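Local coordinates for cellulose 1,4-beta-cellobiosidase (Thermobifida fusca, PDB 4JJJ), which probably hydrolyses cellulose as a 1,4-beta-cellobiosidase, this chain being the family 48 glycosyl hydrolase domain of a longer protein that also has a carbohydrate-binding module, at residues 103-108 with 121-126; 322-327 with 416-421. The protein carries 1 engineered substitution. All coordinates share one frame; numbering follows the deposited sequence.

Interaction 1. Residues 103-108 with 121-126; sequences ATYIPE and NNVPVG. With BGC (beta-D-glucopyranose), chain D; BGC (beta-D-glucopyranose), chain B.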
loop_
_atom_site.group_PDB
_atom_site.type_symbol
_atom_site.label_atom_id
_atom_site.label_comp_id
_atom_site.label_asym_id
_atom_site.label_seq_id
_atom_site.Cartn_x
_atom_site.Cartn_y
_atom_site.Cartn_z
ATOM N N ALA A 103 10.211 11.959 17.936
ATOM C CA ALA A 103 11.039 10.835 17.575
ATOM C C ALA A 103 12.474 11.298 17.643
ATOM O O ALA A 103 12.745 12.510 17.559
ATOM C CB ALA A 103 10.694 10.336 16.176
ATOM N N THR A 104 13.397 10.343 17.708
ATOM C CA THR A 104 14.814 10.586 17.506
ATOM C C THR A 104 15.217 10.191 16.120
ATOM O O THR A 104 14.908 9.082 15.669
ATOM C CB THR A 104 15.686 9.811 18.576
ATOM O OG1 THR A 104 15.251 10.221 19.903
ATOM C CG2 THR A 104 17.184 10.174 18.355
ATOM N N TYR A 105 15.928 11.065 15.409
ATOM C CA TYR A 105 16.392 10.708 14.106
ATOM C C TYR A 105 17.307 9.483 14.041
ATOM O O TYR A 105 18.236 9.340 14.858
ATOM C CB TYR A 105 17.145 11.885 13.513
ATOM C CG TYR A 105 17.755 11.675 12.156
ATOM C CD1 TYR A 105 17.007 11.738 10.999
ATOM C CD2 TYR A 105 19.119 11.475 11.983
ATOM C CE1 TYR A 105 17.560 11.519 9.765
ATOM C CE2 TYR A 105 19.699 11.313 10.760
ATOM C CZ TYR A 105 18.978 11.371 9.613
ATOM O OH TYR A 105 19.589 11.260 8.392
ATOM N N ILE A 106 17.038 8.623 13.055
ATOM C CA ILE A 106 17.946 7.540 12.692
ATOM C C ILE A 106 18.109 7.647 11.183
ATOM O O ILE A 106 17.086 7.668 10.453
ATOM C CB ILE A 106 17.355 6.157 13.075
ATOM C CG1 ILE A 106 17.230 5.977 14.585
ATOM C CG2 ILE A 106 18.173 5.064 12.457
ATOM C CD1 ILE A 106 16.352 4.832 15.009
ATOM N N PRO A 107 19.310 7.700 10.662
ATOM C CA PRO A 107 19.407 7.795 9.188
ATOM C C PRO A 107 19.077 6.514 8.507
ATOM O O PRO A 107 19.385 5.431 9.001
ATOM C CB PRO A 107 20.899 8.128 8.971
ATOM C CG PRO A 107 21.538 7.546 10.136
ATOM C CD PRO A 107 20.669 7.775 11.287
ATOM N N GLU A 108 18.421 6.577 7.365
ATOM C CA GLU A 108 18.327 5.398 6.529
ATOM C C GLU A 108 19.703 5.137 5.937
ATOM O O GLU A 108 20.499 6.041 5.752
ATOM C CB GLU A 108 17.264 5.576 5.429
ATOM C CG GLU A 108 15.897 5.836 6.116
ATOM C CD GLU A 108 14.665 5.990 5.204
ATOM O OE1 GLU A 108 14.884 5.649 3.956
ATOM O OE2 GLU A 108 13.567 6.446 5.778
ATOM N N ASN A 121 21.117 12.278 18.059
ATOM C CA ASN A 121 20.442 13.377 18.753
ATOM C C ASN A 121 20.740 14.793 18.266
ATOM O O ASN A 121 19.965 15.735 18.648
ATOM C CB ASN A 121 20.809 13.365 20.256
ATOM C CG ASN A 121 20.279 12.150 20.947
ATOM O OD1 ASN A 121 19.150 11.735 20.701
ATOM N ND2 ASN A 121 21.102 11.530 21.768
ATOM N N ASN A 122 21.764 14.968 17.464
ATOM C CA ASN A 122 22.135 16.321 16.921
ATOM C C ASN A 122 21.305 16.715 15.713
ATOM O O ASN A 122 21.451 17.816 15.218
ATOM C CB ASN A 122 23.635 16.423 16.585
ATOM C CG ASN A 122 24.083 15.495 15.463
ATOM O OD1 ASN A 122 23.393 14.574 15.046
ATOM N ND2 ASN A 122 25.270 15.749 14.963
ATOM N N VAL A 123 20.424 15.815 15.228
ATOM C CA VAL A 123 19.607 16.142 14.076
ATOM C C VAL A 123 18.273 16.659 14.581
ATOM O O VAL A 123 17.605 15.976 15.320
ATOM C CB VAL A 123 19.441 14.924 13.190
ATOM C CG1 VAL A 123 18.333 15.168 12.198
ATOM C CG2 VAL A 123 20.730 14.570 12.486
ATOM N N PRO A 124 17.930 17.904 14.258
ATOM C CA PRO A 124 16.664 18.453 14.697
ATOM C C PRO A 124 15.431 17.702 14.126
ATOM O O PRO A 124 15.440 17.372 12.969
ATOM C CB PRO A 124 16.711 19.890 14.220
ATOM C CG PRO A 124 18.123 20.170 13.879
ATOM C CD PRO A 124 18.783 18.902 13.571
ATOM N N VAL A 125 14.496 17.424 15.008
ATOM C CA VAL A 125 13.163 16.874 14.710
ATOM C C VAL A 125 12.137 17.957 15.022
ATOM O O VAL A 125 12.152 18.680 16.080
ATOM C CB VAL A 125 12.933 15.569 15.470
ATOM C CG1 VAL A 125 11.584 14.866 15.227
ATOM C CG2 VAL A 125 14.080 14.613 15.130
ATOM N N GLY A 126 11.173 18.076 14.094
ATOM C CA GLY A 126 10.110 19.049 14.308
ATOM C C GLY A 126 9.047 18.668 15.296
ATOM O O GLY A 126 9.114 17.600 15.945
HETATM C C2 BGC D . 12.645 2.595 14.999
HETATM C C3 BGC D . 12.375 3.176 16.382
HETATM C C4 BGC D . 12.599 4.710 16.365
HETATM C C5 BGC D . 11.763 5.322 15.238
HETATM C C6 BGC D . 12.065 6.847 15.051
HETATM C C1 BGC D . 11.735 3.287 13.988
HETATM O O2 BGC D . 12.325 1.219 15.068
HETATM O O3 BGC D . 13.295 2.543 17.301
HETATM O O4 BGC D . 12.123 5.304 17.573
HETATM O O5 BGC D . 12.109 4.673 14.008
HETATM O O6 BGC D . 13.402 7.085 14.612
HETATM C C2 BGC B . 12.487 6.556 19.513
HETATM C C3 BGC B . 13.421 6.850 20.708
HETATM C C4 BGC B . 13.867 5.530 21.354
HETATM C C5 BGC B . 14.415 4.545 20.288
HETATM C C6 BGC B . 14.933 3.175 20.736
HETATM C C1 BGC B . 13.127 5.560 18.582
HETATM O O2 BGC B . 12.236 7.780 18.910
HETATM O O3 BGC B . 12.712 7.638 21.707
HETATM O O4 BGC B . 15.108 5.826 22.132
HETATM O O5 BGC B . 13.328 4.328 19.318
HETATM O O6 BGC B . 16.098 2.708 20.052
HETATM O O HOH W 1 17.196 13.503 16.602
#
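Tyr105 and Val123 are joined through a single water that stands in for a direct backbone bond: it takes the N-H of Tyr105, 3.0 Å from its N, and donates to Val123 O at 2.8 Å. The two segments are irregular loops of the GH48 (alpha/alpha)6 catalytic domain, and 103-108 forms part of the wall of the glycan pocket. Beside the water the contact is mainly van der Waals packing. With CG of Tyr105 anti to the backbone N (chi1 178°), the ring reaches the isopropyl group of Val123, whose two methyls divide the work. CG1 lies over one face, 3.9 Å from the ring centroid and 25° off the normal, a CH-pi contact shifted toward the CG side of the ring. CG2 packs nearer the rim, 3.5 Å from Tyr105 CD2. Pro107 N lies over the opposite face, so the phenol is held between its own loop and the facing one; Tyr271 adds an edge-to-face contact and also binds the backbone of Ile106 and Gly126. Further along, Val125 straddles the carbonyl of Ala103, both CG1 and CG2 lying 3.5 Å from Ala103 O. The sugar chain is bound by the backbone of Thr104. Its carbonyl O accepts a hydrogen bond from O6 of the chain D glucose at 2.7 Å, and its N-H donates to O2 of the chain B glucose at 160°. Ala103 CB and Ile106 CD1 add van der Waals contacts to the chain D glucose, at its C6 and O6. Val125 thus packs on the backbone that meets two sugars, and Val123 on the phenol ring that hangs from it. At the more exposed end, Thr104 CG2, anti to the backbone N, meets Asn121 OD1 at 3.4 Å.

Interaction 2. Residues 322-327 with 416-421; sequences SHQGYQ and GFQVWN. With BGC (beta-D-glucopyranose), chain C.
This is a fully buried contact of aromatic rings and amides, made where the end of strand 321-323 and the 3-10 turn 324-326 after it pack on the start of helix 416-432. At its centre the edge of His323 points at the face of Phe417, an edge-to-face pair with centroids 4.4 Å apart and planes at 52°. CE1 of the imidazole does the touching, over Phe417 CG and CD2. The imidazole is fixed on two sides: ND1 accepts the N-H of Gly325 in the ring plane at 2.9 Å, and NE2 is bonded to Ser411 O. Having no CB, Gly325 lets Phe417 CD1 settle 3.8 Å from its CA. Tyr326 lies alongside, pointing the same way, with Phe417 CE1 at its ring edge. In this (alpha/alpha)6 domain the helix start also faces the glycan: Phe417 CZ is 3.7 Å from C6 of the chain C glucose, and Trp420 brings its CH2 edge 3.4 Å from O4. Trp420, hydrogen-bonded through NE1 to Glu625, also packs on Glu51, the predicted proton donor. An alanine at Phe417 would probably open a gap between His323, Tyr326 and the sugar, costing the imidazole its ring partner. Away from the glycan, amides take over. Gln324, its chain bent at chi2 (91°) to set CD near the helix, has OE1 in a weak bond of 3.1 Å from Asn421 ND2, while NE2 donates to Asn412 OD1. A water donates both to this OE1, at 2.7 Å, and to Gln418 O. Gln418 NE2 also comes near Gln324 NE2, but both are donors and do not bond; Gln418 OE1 accepts from Ile373 N and Trp444 NE1. Asn421 OD1 accepts from a second water at 2.8 Å.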
loop_
_atom_site.group_PDB
_atom_site.type_symbol
_atom_site.label_atom_id
_atom_site.label_comp_id
_atom_site.label_asym_id
_atom_site.label_seq_id
_atom_site.Cartn_x
_atom_site.Cartn_y
_atom_site.Cartn_z
ATOM N N SER A 322 6.834 10.363 -1.517
ATOM C CA SER A 322 5.464 10.090 -1.989
ATOM C C SER A 322 5.497 9.604 -3.395
ATOM O O SER A 322 6.321 10.054 -4.222
ATOM C CB SER A 322 4.530 11.312 -1.846
ATOM O OG SER A 322 4.412 11.776 -0.503
ATOM N N HIS A 323 4.653 8.593 -3.677
ATOM C CA HIS A 323 4.590 7.892 -4.923
ATOM C C HIS A 323 3.248 8.184 -5.595
ATOM O O HIS A 323 2.211 8.097 -4.969
ATOM C CB HIS A 323 4.764 6.399 -4.599
ATOM C CG HIS A 323 4.909 5.458 -5.752
ATOM N ND1 HIS A 323 3.984 5.323 -6.788
ATOM C CD2 HIS A 323 5.870 4.549 -6.035
ATOM C CE1 HIS A 323 4.336 4.352 -7.592
ATOM N NE2 HIS A 323 5.511 3.876 -7.161
ATOM N N GLN A 324 3.256 8.430 -6.892
ATOM C CA GLN A 324 2.038 8.726 -7.627
ATOM C C GLN A 324 0.954 7.663 -7.427
ATOM O O GLN A 324 -0.261 7.909 -7.394
ATOM C CB GLN A 324 2.306 8.847 -9.142
ATOM C CG GLN A 324 2.883 7.623 -9.857
ATOM C CD GLN A 324 1.863 6.691 -10.434
ATOM O OE1 GLN A 324 0.700 7.067 -10.619
ATOM N NE2 GLN A 324 2.262 5.439 -10.716
ATOM N N GLY A 325 1.370 6.429 -7.346
ATOM C CA GLY A 325 0.447 5.278 -7.251
ATOM C C GLY A 325 -0.348 5.238 -5.998
ATOM O O GLY A 325 -1.387 4.474 -5.965
ATOM N N TYR A 326 0.069 5.954 -4.966
ATOM C CA TYR A 326 -0.638 6.040 -3.678
ATOM C C TYR A 326 -1.684 7.129 -3.646
ATOM O O TYR A 326 -2.541 7.160 -2.805
ATOM C CB TYR A 326 0.310 6.246 -2.479
ATOM C CG TYR A 326 1.063 5.002 -2.060
ATOM C CD1 TYR A 326 1.492 4.038 -2.934
ATOM C CD2 TYR A 326 1.445 4.930 -0.724
ATOM C CE1 TYR A 326 2.202 2.951 -2.481
ATOM C CE2 TYR A 326 2.129 3.822 -0.231
ATOM C CZ TYR A 326 2.495 2.861 -1.087
ATOM O OH TYR A 326 3.146 1.750 -0.594
ATOM N N GLN A 327 -1.547 8.137 -4.531
ATOM C CA GLN A 327 -2.402 9.292 -4.339
ATOM C C GLN A 327 -3.856 8.950 -4.585
ATOM O O GLN A 327 -4.142 8.066 -5.398
ATOM C CB GLN A 327 -1.979 10.482 -5.219
ATOM C CG GLN A 327 -0.462 10.809 -5.164
ATOM C CD GLN A 327 0.024 10.956 -3.709
ATOM O OE1 GLN A 327 0.947 10.159 -3.303
ATOM N NE2 GLN A 327 -0.569 11.708 -2.947
ATOM N N GLY A 416 0.798 -1.501 -12.562
ATOM C CA GLY A 416 -0.351 -1.496 -11.643
ATOM C C GLY A 416 -0.547 -0.170 -10.957
ATOM O O GLY A 416 -1.682 0.255 -10.726
ATOM N N PHE A 417 0.523 0.539 -10.585
ATOM C CA PHE A 417 0.310 1.770 -9.881
ATOM C C PHE A 417 -0.297 2.839 -10.772
ATOM O O PHE A 417 -0.990 3.736 -10.321
ATOM C CB PHE A 417 1.645 2.261 -9.332
ATOM C CG PHE A 417 2.089 1.651 -8.050
ATOM C CD1 PHE A 417 1.244 1.589 -6.943
ATOM C CD2 PHE A 417 3.319 1.066 -7.981
ATOM C CE1 PHE A 417 1.702 1.042 -5.715
ATOM C CE2 PHE A 417 3.739 0.517 -6.805
ATOM C CZ PHE A 417 2.946 0.515 -5.690
ATOM N N GLN A 418 -0.062 2.734 -12.093
ATOM C CA GLN A 418 -0.672 3.671 -13.066
ATOM C C GLN A 418 -2.180 3.608 -12.971
ATOM O O GLN A 418 -2.858 4.635 -12.812
ATOM C CB GLN A 418 -0.341 3.373 -14.504
ATOM C CG GLN A 418 1.129 3.501 -14.904
ATOM C CD GLN A 418 1.618 4.878 -14.781
ATOM O OE1 GLN A 418 1.021 5.858 -15.374
ATOM N NE2 GLN A 418 2.695 5.069 -14.013
ATOM N N VAL A 419 -2.736 2.373 -12.990
ATOM C CA VAL A 419 -4.205 2.169 -12.948
ATOM C C VAL A 419 -4.758 2.366 -11.580
ATOM O O VAL A 419 -5.913 2.841 -11.447
ATOM C CB VAL A 419 -4.599 0.879 -13.647
ATOM C CG1 VAL A 419 -4.393 0.980 -15.150
ATOM C CG2 VAL A 419 -3.890 -0.343 -13.113
ATOM N N TRP A 420 -4.068 2.010 -10.542
ATOM C CA TRP A 420 -4.606 2.253 -9.194
ATOM C C TRP A 420 -4.821 3.773 -8.974
ATOM O O TRP A 420 -5.896 4.226 -8.488
ATOM C CB TRP A 420 -3.765 1.652 -8.143
ATOM C CG TRP A 420 -3.927 0.214 -7.923
ATOM C CD1 TRP A 420 -4.877 -0.598 -8.418
ATOM C CD2 TRP A 420 -3.175 -0.580 -6.980
ATOM N NE1 TRP A 420 -4.722 -1.849 -7.911
ATOM C CE2 TRP A 420 -3.713 -1.866 -6.996
ATOM C CE3 TRP A 420 -2.109 -0.284 -6.126
ATOM C CZ2 TRP A 420 -3.248 -2.874 -6.178
ATOM C CZ3 TRP A 420 -1.622 -1.298 -5.290
ATOM C CH2 TRP A 420 -2.192 -2.563 -5.318
ATOM N N ASN A 421 -3.811 4.583 -9.361
ATOM C CA ASN A 421 -3.968 6.039 -9.271
ATOM C C ASN A 421 -4.994 6.565 -10.256
ATOM O O ASN A 421 -5.963 7.273 -9.881
ATOM C CB ASN A 421 -2.638 6.711 -9.461
ATOM C CG ASN A 421 -2.792 8.160 -9.804
ATOM O OD1 ASN A 421 -3.483 8.844 -9.138
ATOM N ND2 ASN A 421 -1.920 8.649 -10.698
HETATM C C2 BGC C . 0.907 -6.974 -4.618
HETATM C C3 BGC C . 0.232 -5.857 -3.827
HETATM C C4 BGC C . 1.138 -4.591 -3.799
HETATM C C5 BGC C . 1.676 -4.228 -5.205
HETATM C C6 BGC C . 2.691 -3.113 -5.114
HETATM C C1 BGC C . 1.350 -6.506 -5.991
HETATM O O2 BGC C . -0.007 -8.048 -4.804
HETATM O O3 BGC C . -0.040 -6.370 -2.499
HETATM O O4 BGC C . 0.375 -3.503 -3.239
HETATM O O5 BGC C . 2.256 -5.406 -5.779
HETATM O O6 BGC C . 3.765 -3.472 -4.265
HETATM O O HOH W 2 -1.243 6.965 -12.426
HETATM O O HOH W 3 -5.495 9.642 -7.292
#

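Interaction 1 precedes interaction 2 along the chain, and they share no helix or sheet: the first joins loops flanking strand 117-118, the second strand 321-323 and its turn to helix 416-432. Their centres lie 29 Å apart and their nearest atoms about 11 Å. Interaction 2 is nearer the centre of the chain (about 10 Å between centres) and interaction 1 farther out (about 25 Å). Bound glycans relate them. Ala103, Thr104, Ile106 and Glu108 line the same glycan pocket as Tyr326, whereas Phe417 and Trp420 belong to the other, beside Glu51, the predicted proton donor, and the engineered Asn224 at the predicted nucleophile position. Both contacts therefore probably help line one substrate path, far apart along its length.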